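Side-chain contact in fatty acid binding protein homolog (Echinococcus granulosus, PDB 1O8V), which binds long-chain fatty acids inside a beta-barrel and is implicated in the uptake, storage and transport of lipids the parasite mostly cannot synthesise: residues Lys73-Thr76 with Pro77-Glu81. Sequence-based numbering, arbitrary orientation. Where two conformers were deposited one is given.
With PLM (palmitic acid), chain B.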
ATOM      1  N   LYS A  73      11.148  -0.594   9.551  1.00 10.54           N
ATOM      2  CA  LYS A  73      11.852  -0.415   8.291  1.00 11.08           C
ATOM      3  C   LYS A  73      11.151  -1.210   7.199  1.00 10.49           C
ATOM      4  O   LYS A  73      10.846  -2.392   7.338  1.00 10.71           O
ATOM      5  CB  LYS A  73      13.313  -0.838   8.422  1.00 12.31           C
ATOM      6  CG  LYS A  73      14.125   0.081   9.292  1.00 17.41           C
ATOM      7  CD  LYS A  73      15.477  -0.534   9.626  1.00 22.17           C
ATOM      8  CE  LYS A  73      16.191   0.224  10.758  1.00 25.24           C
ATOM      9  NZ  LYS A  73      17.283   1.099  10.215  1.00 29.14           N
ATOM     10  N   GLU A  74      10.845  -0.522   6.121  1.00 10.34           N
ATOM     11  CA  GLU A  74      10.190  -1.128   4.992  1.00 10.23           C
ATOM     12  C   GLU A  74      11.015  -0.868   3.739  1.00  9.36           C
ATOM     13  O   GLU A  74      11.716   0.132   3.642  1.00 10.16           O
ATOM     14  CB  GLU A  74       8.756  -0.566   4.859  1.00 11.01           C
ATOM     15  CG  GLU A  74       8.031  -1.040   3.617  1.00 12.67           C
ATOM     16  CD  GLU A  74       6.603  -0.517   3.481  1.00 14.33           C
ATOM     17  OE1 GLU A  74       6.181   0.378   4.266  1.00 10.65           O
ATOM     18  OE2 GLU A  74       5.920  -1.042   2.565  1.00 16.99           O
ATOM     19  N   VAL A  75      10.983  -1.803   2.789  1.00  9.66           N
ATOM     20  CA  VAL A  75      11.490  -1.554   1.466  1.00  9.76           C
ATOM     21  C   VAL A  75      10.275  -1.514   0.515  1.00 10.11           C
ATOM     22  O   VAL A  75       9.463  -2.435   0.482  1.00 10.62           O
ATOM     23  CB  VAL A  75      12.494  -2.612   1.028  1.00 10.24           C
ATOM     24  CG1 VAL A  75      12.987  -2.311  -0.331  1.00  9.35           C
ATOM     25  CG2 VAL A  75      13.651  -2.666   2.049  1.00 10.25           C
ATOM     26  N   THR A  76      10.113  -0.405  -0.200  1.00  9.88           N
ATOM     27  CA  THR A  76       9.022  -0.264  -1.158  1.00  9.64           C
ATOM     28  C   THR A  76       9.272  -1.113  -2.412  1.00 10.47           C
ATOM     29  O   THR A  76      10.393  -1.568  -2.628  1.00  9.32           O
ATOM     30  CB  THR A  76       8.869   1.224  -1.559  1.00  8.82           C
ATOM     31  OG1 THR A  76      10.068   1.687  -2.206  1.00  8.65           O
ATOM     32  CG2 THR A  76       8.684   2.084  -0.324  1.00  9.69           C
ATOM     33  N   PRO A  77       8.244  -1.323  -3.228  1.00 10.81           N
ATOM     34  CA  PRO A  77       8.402  -2.138  -4.433  1.00 11.06           C
ATOM     35  C   PRO A  77       9.453  -1.601  -5.395  1.00 10.72           C
ATOM     36  O   PRO A  77      10.029  -2.402  -6.101  1.00 11.23           O
ATOM     37  CB  PRO A  77       7.016  -2.103  -5.060  1.00 11.35           C
ATOM     38  CG  PRO A  77       6.107  -1.914  -3.913  1.00 11.84           C
ATOM     39  CD  PRO A  77       6.841  -0.922  -3.038  1.00 11.66           C
ATOM     40  N   ASP A  78       9.702  -0.286  -5.420  1.00 10.60           N
ATOM     41  CA  ASP A  78      10.710   0.334  -6.279  1.00 10.63           C
ATOM     42  C   ASP A  78      12.084   0.424  -5.596  1.00 11.30           C
ATOM     43  O   ASP A  78      12.994   1.063  -6.102  1.00 12.73           O
ATOM     44  CB  ASP A  78      10.254   1.733  -6.740  1.00 10.44           C
ATOM     45  CG  ASP A  78      10.066   2.669  -5.608  1.00  9.08           C
ATOM     46  OD1 ASP A  78       9.300   2.341  -4.681  1.00  9.15           O
ATOM     47  OD2 ASP A  78      10.649   3.763  -5.562  1.00  9.47           O
ATOM     48  N   SER A  79      12.197  -0.215  -4.443  1.00 11.23           N
ATOM     49  CA  SER A  79      13.450  -0.433  -3.697  1.00 11.82           C
ATOM     50  C   SER A  79      14.004   0.883  -3.096  0.50 11.14           C
ATOM     51  O   SER A  79      15.172   1.252  -3.303  0.50 11.44           O
ATOM     52  CB  SER A  79      14.506  -1.113  -4.556  0.50 12.10           C
ATOM     53  OG  SER A  79      15.560  -1.559  -3.722  0.50 14.26           O
ATOM     54  N   ARG A  80      13.121   1.648  -2.444  1.00 10.04           N
ATOM     55  CA  ARG A  80      13.517   2.687  -1.521  1.00  9.49           C
ATOM     56  C   ARG A  80      13.417   2.117  -0.121  1.00  9.78           C
ATOM     57  O   ARG A  80      12.438   1.450   0.217  1.00  9.56           O
ATOM     58  CB  ARG A  80      12.613   3.921  -1.609  1.00  8.69           C
ATOM     59  CG  ARG A  80      12.866   4.807  -2.799  1.00  7.82           C
ATOM     60  CD  ARG A  80      11.824   5.937  -2.970  1.00  9.41           C
ATOM     61  NE  ARG A  80      10.542   5.342  -3.331  1.00  7.93           N
ATOM     62  CZ  ARG A  80       9.430   5.389  -2.600  1.00  6.32           C
ATOM     63  NH1 ARG A  80       9.382   6.077  -1.482  1.00  7.16           N
ATOM     64  NH2 ARG A  80       8.392   4.683  -2.999  1.00  7.15           N
ATOM     65  N   GLU A  81      14.401   2.451   0.703  1.00 10.84           N
ATOM     66  CA  GLU A  81      14.383   2.132   2.136  1.00 11.64           C
ATOM     67  C   GLU A  81      13.600   3.232   2.833  1.00 10.47           C
ATOM     68  O   GLU A  81      13.927   4.408   2.712  1.00 11.76           O
ATOM     69  CB  GLU A  81      15.812   2.090   2.694  1.00 12.50           C
ATOM     70  CG  GLU A  81      16.593   0.855   2.262  1.00 17.04           C
ATOM     71  CD  GLU A  81      17.933   0.704   2.972  1.00 23.19           C
ATOM     72  OE1 GLU A  81      18.038   1.074   4.165  1.00 28.41           O
ATOM     73  OE2 GLU A  81      18.885   0.189   2.340  1.00 29.60           O
TER
HETATM   74  C1  PLM B1136      -1.591   0.060  -2.678  1.00 14.62           C
HETATM   75  O1  PLM B1136      -2.283  -0.220  -3.734  1.00 12.89           O
HETATM   76  O2  PLM B1136      -1.766  -0.717  -1.628  1.00 15.63           O
HETATM   77  C2  PLM B1136      -0.643   1.255  -2.712  1.00 14.51           C
HETATM   78  C3  PLM B1136       0.783   0.896  -2.326  1.00 16.42           C
HETATM   79  C4  PLM B1136       1.680   2.108  -2.592  1.00 17.94           C
HETATM   80  C5  PLM B1136       3.101   1.841  -2.110  1.00 16.39           C
HETATM   81  C6  PLM B1136       4.021   3.067  -2.223  1.00 18.93           C
HETATM   82  C7  PLM B1136       4.285   3.587  -3.639  1.00 19.95           C
HETATM   83  C8  PLM B1136       5.508   2.918  -4.214  1.00 19.04           C
HETATM   84  C9  PLM B1136       5.775   3.240  -5.676  1.00 17.18           C
HETATM   85  CA  PLM B1136       6.470   2.066  -6.342  1.00 16.86           C
HETATM   86  CB  PLM B1136       5.782   1.580  -7.591  1.00 17.93           C
HETATM   87  CC  PLM B1136       6.405   0.325  -8.199  1.00 17.45           C
HETATM   88  CD  PLM B1136       5.347  -0.574  -8.801  1.00 20.46           C
HETATM   89  CE  PLM B1136       4.944  -1.760  -7.940  1.00 22.91           C
HETATM   90  CF  PLM B1136       3.772  -2.505  -8.573  1.00 24.46           C
HETATM   91  CG  PLM B1136       3.291  -3.709  -7.769  1.00 25.25           C
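Thr76 OG1 sits over one face of the Arg80 guanidinium, 3.3 Å above its plane and shifted toward the rim, while the edge of the group is turned to Asp78 OD2 and to C8 of the palmitic acid. The carboxylate of Asp78 is gripped side-on by two nitrogens: Arg80 NE reaches the syn lone pair of Asp78 OD2 at 2.7 Å, in the guanidinium plane, and the NH2 to OD1 bond is tilted 25° from that plane. This pairing fixes the rotation of both flat groups, and arginine suits the place because NH1 remains to form a salt bridge with Asp99. Asp78 OD1 takes a second bond, from Thr76 OG1 at 2.7 Å, which arrives from above the carboxylate plane.

The threonine hydroxyl is the hub. With chi1 at 62°, Thr76 OG1 lies between its own backbone N and carbonyl carbon and faces into the turn, where it gives its proton to Asp78 and accepts one from Arg80 N at 3.1 Å. Buried here, the hydroxyl both donates and accepts, which suits threonine, and the Thr76 methyl CG2 adds a contact of 3.7 Å with Arg80 NH2. Backbone bonds close the loop: Ser79 N to Thr76 O at 2.9 Å, and Thr76 N to Arg80 O. Pro77, whose ring restrains phi near -59°, fits the second position of the turn, and its CB packs 3.6 Å from palmitate CE. Asp78 OD1 also approaches the ligand chain, whose carboxylate is held elsewhere by Arg108, Arg128 and Tyr130.

The backbone is a 3:5 beta-hairpin, a type I turn Thr76-Ser79 with a G1 bulge at Ser79, tied together by the Thr76, Asp78 and Arg80 side chains; it links antiparallel strands 72-75 and 81-89, lining the ligand cavity of the fatty-acid-binding protein beta-barrel.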